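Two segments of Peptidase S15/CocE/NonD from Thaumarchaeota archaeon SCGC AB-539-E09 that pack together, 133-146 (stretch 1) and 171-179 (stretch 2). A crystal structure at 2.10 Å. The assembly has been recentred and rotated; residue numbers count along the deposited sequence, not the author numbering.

Stretch 1, residues 133-146: HSTDTYDTIDWLVK
Stretch 2 (171-179) TINPHPALK

What forms the apolar centre of the contact? Stretch 1 is helical throughout, and Ile141 and Val145, one turn apart, both point their CA-to-CB bonds toward stretch 2. Ile141 (chi1 m, chi2 t) is buried; its CG2 lies 3.7 Å from Ala177 CB, and its CD1 lies 4.2 Å from Leu178 CB. Val145 (chi1 m) brings CG1 to 3.8 Å from Ala177 CB. The single methyl of Ala177 thus meets both branched side chains. Ile141 CG2 also sits over one face of the His175 ring, 3.8 Å from the ring centroid and 26° off its normal, a CH-pi contact.

How is His175 held in place? It is buried, its CA-to-CB bond points toward the helix, with chi1 t and chi2 -77°, and it has the largest area covered across the contact. Both ring nitrogens are used. His175 NE2 donates to Asp142 OD1 at 2.9 Å, almost linear at 173°, while His175 ND1 accepts from Ala177 N at 3.0 Å. Asp142 (chi1 t, chi2 70°) approaches the ring edge near its plane, as a good hydrogen bond to NE2 requires. The same carboxylate forms a salt bridge within the helix, with Lys146 NZ 3.0 Å from Asp142 OD1.

What shapes the loop around this histidine? Stretch 2 is extended at Ile172 (phi/psi -89/123), takes left-handed angles at Asn173 (44/62), and is extended again at Pro174 and His175. A type I turn then runs from His175 to Leu178, closed by Leu178 N donating to His175 O at 2.9 Å; Pro176 and Ala177 (-56/-21 and -77/-19) fill its middle positions, and Leu178 begins a strand. Proline's restricted phi suits the first of these. Tyr138 (chi1 t, chi2 -84°) leaves the helix sideways, but its ring reaches the loop: His175 CD2 lies over one face, 3.5 Å from Tyr138 CE2, with ring planes at 48° and centroids 4.7 Å apart. Tyr138 CE2 also lies 4.2 Å from Pro176 CD.

How does the contact finish at its polar edge? The register pairs Tyr138 CA with His175 CA at 5.3 Å and Ser134 CA with Ile172 CA at 5.9 Å; residue numbers rise together, so the loop here runs in the same general sense as the helix. Ser134 (chi1 p) directs its CA-to-CB bond toward stretch 2, and Ser134 CB lies 3.4 Å from Ile172 O. Water 1 lies between the two stretches, within hydrogen-bonding distance of Ser134 O (2.6 Å) and Ile172 O (3.1 Å); water 2 joins the side chains, donating to Ser134 OG and Asn173 OD1, each at 2.7 Å.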

# COMPACT_ATOMS: atom_id res chain seq x y z
N HIS A 133 -35.51 28.95 1.90
CA HIS A 133 -35.25 27.67 2.57
C HIS A 133 -36.06 27.52 3.86
O HIS A 133 -36.47 26.41 4.17
CB HIS A 133 -33.76 27.48 2.85
CG HIS A 133 -32.97 27.07 1.65
ND1 HIS A 133 -33.00 25.77 1.18
CD2 HIS A 133 -32.14 27.80 0.87
CE1 HIS A 133 -32.19 25.75 0.13
NE2 HIS A 133 -31.65 26.95 -0.09
N SER A 134 -36.31 28.63 4.60
CA SER A 134 -37.07 28.59 5.85
C SER A 134 -38.57 28.32 5.61
O SER A 134 -39.18 27.59 6.39
CB SER A 134 -36.88 29.87 6.66
OG SER A 134 -37.55 30.98 6.10
N THR A 135 -39.16 28.90 4.54
CA THR A 135 -40.58 28.69 4.23
C THR A 135 -40.78 27.28 3.68
O THR A 135 -41.77 26.63 4.03
CB THR A 135 -41.14 29.76 3.27
OG1 THR A 135 -40.71 29.51 1.93
CG2 THR A 135 -40.79 31.17 3.69
N ASP A 136 -39.83 26.82 2.84
CA ASP A 136 -39.84 25.47 2.28
C ASP A 136 -39.70 24.43 3.40
O ASP A 136 -40.40 23.42 3.39
CB ASP A 136 -38.74 25.30 1.22
CG ASP A 136 -39.06 25.89 -0.15
OD1 ASP A 136 -40.22 26.34 -0.35
OD2 ASP A 136 -38.17 25.88 -1.03
N THR A 137 -38.84 24.72 4.41
CA THR A 137 -38.63 23.86 5.58
C THR A 137 -39.92 23.76 6.40
O THR A 137 -40.29 22.66 6.81
CB THR A 137 -37.48 24.40 6.45
OG1 THR A 137 -36.27 24.35 5.69
CG2 THR A 137 -37.30 23.62 7.74
N TYR A 138 -40.59 24.92 6.64
CA TYR A 138 -41.85 24.97 7.40
C TYR A 138 -42.91 24.09 6.74
O TYR A 138 -43.60 23.34 7.43
CB TYR A 138 -42.37 26.42 7.54
CG TYR A 138 -43.62 26.53 8.39
CD1 TYR A 138 -44.88 26.33 7.84
CD2 TYR A 138 -43.54 26.83 9.75
CE1 TYR A 138 -46.03 26.38 8.62
CE2 TYR A 138 -44.69 26.91 10.54
CZ TYR A 138 -45.93 26.68 9.97
OH TYR A 138 -47.06 26.74 10.74
N ASP A 139 -43.05 24.19 5.39
CA ASP A 139 -44.04 23.42 4.63
C ASP A 139 -43.67 21.92 4.60
O ASP A 139 -44.57 21.08 4.58
CB ASP A 139 -44.17 23.98 3.20
CG ASP A 139 -44.56 25.45 3.13
OD1 ASP A 139 -45.15 25.95 4.12
OD2 ASP A 139 -44.26 26.09 2.11
N THR A 140 -42.36 21.61 4.64
CA THR A 140 -41.85 20.23 4.67
C THR A 140 -42.14 19.59 6.04
O THR A 140 -42.68 18.48 6.09
CB THR A 140 -40.35 20.20 4.32
OG1 THR A 140 -40.19 20.63 2.97
CG2 THR A 140 -39.73 18.81 4.49
N ILE A 141 -41.79 20.28 7.16
CA ILE A 141 -41.99 19.77 8.52
C ILE A 141 -43.49 19.56 8.79
O ILE A 141 -43.86 18.53 9.38
CB ILE A 141 -41.32 20.67 9.60
CG1 ILE A 141 -39.77 20.68 9.44
CG2 ILE A 141 -41.71 20.23 11.02
CD1 ILE A 141 -39.03 21.72 10.33
N ASP A 142 -44.34 20.50 8.34
CA ASP A 142 -45.80 20.44 8.51
C ASP A 142 -46.39 19.20 7.84
O ASP A 142 -47.22 18.52 8.45
CB ASP A 142 -46.47 21.70 7.97
CG ASP A 142 -47.86 21.93 8.55
OD1 ASP A 142 -47.95 22.24 9.76
OD2 ASP A 142 -48.84 21.78 7.79
N TRP A 143 -45.94 18.89 6.61
CA TRP A 143 -46.39 17.70 5.89
C TRP A 143 -45.91 16.42 6.59
O TRP A 143 -46.69 15.49 6.75
CB TRP A 143 -45.89 17.72 4.43
CG TRP A 143 -46.51 16.65 3.57
CD1 TRP A 143 -47.59 16.79 2.75
CD2 TRP A 143 -46.10 15.28 3.47
NE1 TRP A 143 -47.87 15.59 2.14
CE2 TRP A 143 -46.98 14.64 2.57
CE3 TRP A 143 -45.07 14.52 4.07
CZ2 TRP A 143 -46.86 13.29 2.24
CZ3 TRP A 143 -44.96 13.18 3.74
CH2 TRP A 143 -45.85 12.57 2.85
N LEU A 144 -44.62 16.38 6.99
CA LEU A 144 -43.99 15.21 7.62
C LEU A 144 -44.71 14.78 8.91
O LEU A 144 -45.09 13.62 9.02
CB LEU A 144 -42.50 15.46 7.92
CG LEU A 144 -41.55 15.45 6.71
CD1 LEU A 144 -40.21 16.06 7.08
CD2 LEU A 144 -41.37 14.04 6.15
N VAL A 145 -44.93 15.72 9.87
CA VAL A 145 -45.57 15.41 11.16
C VAL A 145 -47.07 15.05 10.99
O VAL A 145 -47.63 14.37 11.85
CB VAL A 145 -45.38 16.52 12.23
CG1 VAL A 145 -43.91 16.67 12.60
CG2 VAL A 145 -45.98 17.86 11.78
N LYS A 146 -47.71 15.50 9.88
CA LYS A 146 -49.12 15.22 9.59
C LYS A 146 -49.32 13.92 8.80
O LYS A 146 -50.39 13.32 8.90
CB LYS A 146 -49.75 16.38 8.81
CG LYS A 146 -50.20 17.56 9.67
CD LYS A 146 -50.66 18.72 8.79
CE LYS A 146 -51.40 19.79 9.57
NZ LYS A 146 -50.47 20.70 10.27
N THR A 171 -34.08 27.36 11.51
CA THR A 171 -34.25 28.13 12.75
C THR A 171 -34.90 29.51 12.52
O THR A 171 -35.22 30.19 13.50
CB THR A 171 -32.90 28.26 13.49
OG1 THR A 171 -32.06 29.19 12.80
CG2 THR A 171 -32.19 26.94 13.66
N ILE A 172 -35.08 29.93 11.25
CA ILE A 172 -35.74 31.21 10.93
C ILE A 172 -37.24 30.94 10.80
O ILE A 172 -37.64 30.09 10.00
CB ILE A 172 -35.14 31.87 9.64
CG1 ILE A 172 -33.61 32.08 9.76
CG2 ILE A 172 -35.89 33.17 9.27
CD1 ILE A 172 -33.11 32.96 10.97
N ASN A 173 -38.07 31.66 11.62
CA ASN A 173 -39.54 31.44 11.73
C ASN A 173 -39.79 29.92 11.82
O ASN A 173 -40.31 29.32 10.87
CB ASN A 173 -40.30 32.09 10.56
CG ASN A 173 -39.99 33.55 10.36
OD1 ASN A 173 -39.46 33.96 9.32
ND2 ASN A 173 -40.32 34.38 11.35
N PRO A 174 -39.25 29.25 12.87
CA PRO A 174 -39.29 27.78 12.89
C PRO A 174 -40.66 27.19 13.12
O PRO A 174 -41.50 27.76 13.82
CB PRO A 174 -38.34 27.42 14.04
CG PRO A 174 -38.38 28.58 14.94
CD PRO A 174 -38.54 29.78 14.05
N HIS A 175 -40.88 26.00 12.53
CA HIS A 175 -42.09 25.22 12.73
C HIS A 175 -42.10 24.74 14.18
O HIS A 175 -41.04 24.34 14.68
CB HIS A 175 -42.13 24.03 11.75
CG HIS A 175 -43.44 23.32 11.71
ND1 HIS A 175 -43.82 22.45 12.71
CD2 HIS A 175 -44.44 23.39 10.79
CE1 HIS A 175 -45.02 22.02 12.38
NE2 HIS A 175 -45.44 22.56 11.24
N PRO A 176 -43.26 24.80 14.89
CA PRO A 176 -43.28 24.38 16.31
C PRO A 176 -42.79 22.94 16.56
O PRO A 176 -42.39 22.64 17.69
CB PRO A 176 -44.76 24.53 16.70
CG PRO A 176 -45.51 24.62 15.41
CD PRO A 176 -44.58 25.29 14.46
N ALA A 177 -42.80 22.07 15.53
CA ALA A 177 -42.33 20.69 15.65
C ALA A 177 -40.79 20.58 15.66
O ALA A 177 -40.26 19.56 16.10
CB ALA A 177 -42.91 19.84 14.53
N LEU A 178 -40.06 21.63 15.19
CA LEU A 178 -38.59 21.64 15.21
C LEU A 178 -38.12 21.86 16.65
O LEU A 178 -38.39 22.91 17.25
CB LEU A 178 -38.01 22.70 14.25
CG LEU A 178 -36.47 22.72 14.15
CD1 LEU A 178 -35.96 21.59 13.27
CD2 LEU A 178 -35.98 24.05 13.63
N LYS A 179 -37.43 20.84 17.22
CA LYS A 179 -37.02 20.82 18.62
C LYS A 179 -35.53 21.07 18.84
O LYS A 179 -35.15 21.43 19.95
CB LYS A 179 -37.43 19.49 19.28
CG LYS A 179 -38.93 19.15 19.19
CD LYS A 179 -39.83 20.19 19.90
CE LYS A 179 -41.29 19.98 19.57
NZ LYS A 179 -42.15 21.03 20.17
O HOH W 1 -38.61 27.30 8.96
O HOH W 2 -39.59 32.39 7.09
O HOH W 3 -41.11 29.97 8.03